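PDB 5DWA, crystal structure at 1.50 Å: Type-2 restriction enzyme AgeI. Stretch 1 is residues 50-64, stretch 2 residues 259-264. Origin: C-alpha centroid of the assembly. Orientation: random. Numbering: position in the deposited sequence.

Stretch 1, residues 50-64: AFVMATEVCPDANPS
Stretch 2 259-264: VSGFSG

Residues 50-57 are the end of an alpha helix that begins earlier in the chain. Phi and psi stay near -65° and -40° through Ala54; Thr55 is at -73°/-21° and Glu56 at -84°/-34°. Thr55 N bonds to Phe51 O at 3.0 Å. Cys58 is the first residue to leave helical angles, at -125°/72°. A type I beta turn runs from Cys58 to Ala61, with Ala61 N to Cys58 O at 3.2 Å. Asn62 caps the next helix, which starts at Pro63: Ser64 N donates to Asn62 OD1 at 3.0 Å.

The second stretch is extended from Val259 through Gly261 (-133°/132°, -157°/169°, -72°/174°). Phe262 breaks this at -102°/-49°, and Ser263 is at -72°/154°. Gly264 adopts 140°/-165°, where a CB would jam against the carbonyl oxygen of Ser263, so glycine suits this place. Thr55 CA lies 5.4 Å from Ser263 CA, and Pro63 CA lies 6.2 Å from Phe262 CA. The contact buries 346 Å², both sides summed.

Phe262 is buried and points its CB toward the first stretch. Its chi1 is t and chi2 is 75°. The CA-to-CB bond of Phe51 (chi1 t, chi2 57°) points sideways to the second stretch, but the end of the ring comes nearer. Phe51 CE2 lies over one face of the Phe262 ring, 3.6 Å from Phe262 CD2. The pair is oblique, with centroids 4.7 Å apart and planes at 43°. At the edge of the Phe262 ring, Thr55 OG1 is 3.7 Å from Phe262 CD2, and Val52 CG2 is 4.4 Å from Phe262 CE2.

Pro63 packs beside the backbone and the base of this side chain. Its ring is C-gamma exo. Pro63 CG is 3.5 Å from Phe262 N, 3.9 Å from Phe262 CB and 3.9 Å from Gly261 CA. A compact apolar ring fits this place, and a proline in the first turn of a helix needs no amide hydrogen.

Ser263 supplies the direct hydrogen bond between the stretches. Its chi1 is p, and Ser263 OG donates to Thr55 O at 2.9 Å. This carbonyl lies near the helix end, and a short hydroxyl side chain can reach it. Thr55 CB and Ser263 CB are 3.9 Å apart, with Thr55 chi1 also p. Pro59 CB is 3.7 Å from Ser263 OG, and Glu56 CG is 4.1 Å from Ser263 CB.

A water adds a bridge on the exposed side. The water O donates to Glu56 OE2 at 3.1 Å and accepts a weak bond from Gly264 N at 3.5 Å.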

# COMPACT_ATOMS: atom_id res chain seq x y z
N ALA A 50 -14.31 18.72 -8.93
CA ALA A 50 -15.66 18.18 -8.84
C ALA A 50 -16.07 17.93 -7.39
O ALA A 50 -17.24 18.07 -7.04
CB ALA A 50 -15.77 16.91 -9.65
N PHE A 51 -15.12 17.55 -6.55
CA PHE A 51 -15.44 17.32 -5.15
C PHE A 51 -15.81 18.63 -4.44
O PHE A 51 -16.75 18.68 -3.66
CB PHE A 51 -14.28 16.63 -4.43
CG PHE A 51 -14.57 16.29 -2.99
CD1 PHE A 51 -15.66 15.49 -2.67
CD2 PHE A 51 -13.75 16.74 -1.97
CE1 PHE A 51 -15.93 15.16 -1.34
CE2 PHE A 51 -14.01 16.42 -0.65
CZ PHE A 51 -15.10 15.62 -0.33
N VAL A 52 -15.04 19.68 -4.72
CA VAL A 52 -15.33 20.99 -4.14
C VAL A 52 -16.70 21.47 -4.62
O VAL A 52 -17.50 21.99 -3.83
CB VAL A 52 -14.25 22.00 -4.52
CG1 VAL A 52 -14.63 23.40 -4.07
CG2 VAL A 52 -12.92 21.60 -3.89
N MET A 53 -16.98 21.26 -5.90
CA MET A 53 -18.27 21.59 -6.47
C MET A 53 -19.39 20.76 -5.83
O MET A 53 -20.41 21.30 -5.41
CB MET A 53 -18.25 21.38 -7.99
CG MET A 53 -19.56 21.72 -8.70
SD MET A 53 -20.61 20.27 -8.87
CE MET A 53 -21.90 20.94 -9.92
N ALA A 54 -19.18 19.44 -5.74
CA ALA A 54 -20.24 18.56 -5.24
C ALA A 54 -20.61 18.85 -3.79
O ALA A 54 -21.78 18.76 -3.42
CB ALA A 54 -19.82 17.09 -5.38
N THR A 55 -19.61 19.19 -2.97
CA THR A 55 -19.88 19.48 -1.57
C THR A 55 -20.56 20.83 -1.40
O THR A 55 -21.20 21.08 -0.38
CB THR A 55 -18.60 19.45 -0.73
OG1 THR A 55 -17.59 20.26 -1.34
CG2 THR A 55 -18.09 18.01 -0.61
N GLU A 56 -20.42 21.70 -2.39
CA GLU A 56 -21.12 22.97 -2.34
C GLU A 56 -22.55 22.81 -2.86
O GLU A 56 -23.47 23.45 -2.35
CB GLU A 56 -20.35 24.03 -3.12
CG GLU A 56 -19.09 24.49 -2.37
CD GLU A 56 -18.24 25.47 -3.14
OE1 GLU A 56 -18.63 25.86 -4.26
OE2 GLU A 56 -17.16 25.85 -2.63
N VAL A 57 -22.76 21.92 -3.83
CA VAL A 57 -24.10 21.60 -4.31
C VAL A 57 -24.89 20.86 -3.24
O VAL A 57 -26.09 21.08 -3.05
CB VAL A 57 -24.07 20.74 -5.59
CG1 VAL A 57 -25.47 20.24 -5.96
CG2 VAL A 57 -23.46 21.52 -6.73
N CYS A 58 -24.20 19.97 -2.53
CA CYS A 58 -24.83 19.15 -1.50
C CYS A 58 -24.12 19.30 -0.16
O CYS A 58 -23.43 18.39 0.30
CB CYS A 58 -24.84 17.68 -1.92
SG CYS A 58 -25.75 17.39 -3.46
N PRO A 59 -24.30 20.46 0.49
CA PRO A 59 -23.54 20.74 1.71
C PRO A 59 -23.94 19.89 2.92
O PRO A 59 -23.17 19.81 3.88
CB PRO A 59 -23.85 22.22 1.97
CG PRO A 59 -25.17 22.46 1.31
CD PRO A 59 -25.21 21.56 0.11
N ASP A 60 -25.12 19.26 2.88
CA ASP A 60 -25.56 18.45 4.00
C ASP A 60 -25.27 16.97 3.78
O ASP A 60 -25.49 16.14 4.66
CB ASP A 60 -27.05 18.66 4.26
CG ASP A 60 -27.36 20.06 4.72
OD1 ASP A 60 -26.49 20.68 5.38
OD2 ASP A 60 -28.47 20.55 4.44
N ALA A 61 -24.79 16.64 2.59
CA ALA A 61 -24.47 15.26 2.26
C ALA A 61 -23.16 14.88 2.94
O ALA A 61 -22.36 15.74 3.29
CB ALA A 61 -24.37 15.07 0.76
N ASN A 62 -22.97 13.58 3.13
CA ASN A 62 -21.72 13.07 3.66
C ASN A 62 -20.64 13.21 2.58
O ASN A 62 -20.71 12.59 1.53
CB ASN A 62 -21.90 11.60 4.09
CG ASN A 62 -20.67 11.04 4.78
OD1 ASN A 62 -19.56 11.55 4.61
ND2 ASN A 62 -20.86 9.97 5.55
N PRO A 63 -19.62 14.05 2.85
CA PRO A 63 -18.59 14.29 1.84
C PRO A 63 -17.93 12.99 1.39
O PRO A 63 -17.67 12.78 0.21
CB PRO A 63 -17.60 15.21 2.56
CG PRO A 63 -18.41 15.89 3.62
CD PRO A 63 -19.40 14.85 4.07
N SER A 64 -17.68 12.11 2.35
CA SER A 64 -17.06 10.83 2.04
C SER A 64 -17.93 10.01 1.09
O SER A 64 -17.42 9.32 0.21
CB SER A 64 -16.77 10.06 3.32
OG SER A 64 -15.99 8.91 3.06
N VAL A 259 -14.49 15.51 13.33
CA VAL A 259 -15.35 15.10 12.22
C VAL A 259 -16.17 16.29 11.75
O VAL A 259 -16.77 17.00 12.56
CB VAL A 259 -16.30 13.95 12.63
CG1 VAL A 259 -17.17 13.51 11.46
CG2 VAL A 259 -15.52 12.76 13.17
N SER A 260 -16.21 16.52 10.44
CA SER A 260 -17.00 17.64 9.91
C SER A 260 -17.39 17.43 8.47
O SER A 260 -16.90 16.51 7.80
CB SER A 260 -16.22 18.95 10.03
OG SER A 260 -15.24 19.07 9.02
N GLY A 261 -18.29 18.28 7.99
CA GLY A 261 -18.56 18.39 6.57
C GLY A 261 -17.38 19.06 5.91
O GLY A 261 -16.44 19.51 6.58
N PHE A 262 -17.39 19.14 4.58
CA PHE A 262 -16.24 19.63 3.85
C PHE A 262 -16.42 21.07 3.39
O PHE A 262 -15.54 21.91 3.60
CB PHE A 262 -15.94 18.73 2.66
CG PHE A 262 -14.63 19.02 1.98
CD1 PHE A 262 -13.44 18.64 2.56
CD2 PHE A 262 -14.61 19.66 0.75
CE1 PHE A 262 -12.23 18.89 1.93
CE2 PHE A 262 -13.40 19.93 0.12
CZ PHE A 262 -12.21 19.54 0.72
N SER A 263 -17.55 21.36 2.77
CA SER A 263 -17.83 22.71 2.30
C SER A 263 -18.12 23.65 3.47
O SER A 263 -18.56 23.21 4.54
CB SER A 263 -19.01 22.70 1.34
OG SER A 263 -20.20 22.35 2.02
N GLY A 264 -17.87 24.93 3.26
CA GLY A 264 -18.10 25.94 4.28
C GLY A 264 -17.01 26.99 4.30
O GLY A 264 -16.22 27.11 3.36
O HOH W 1 -16.17 25.20 0.22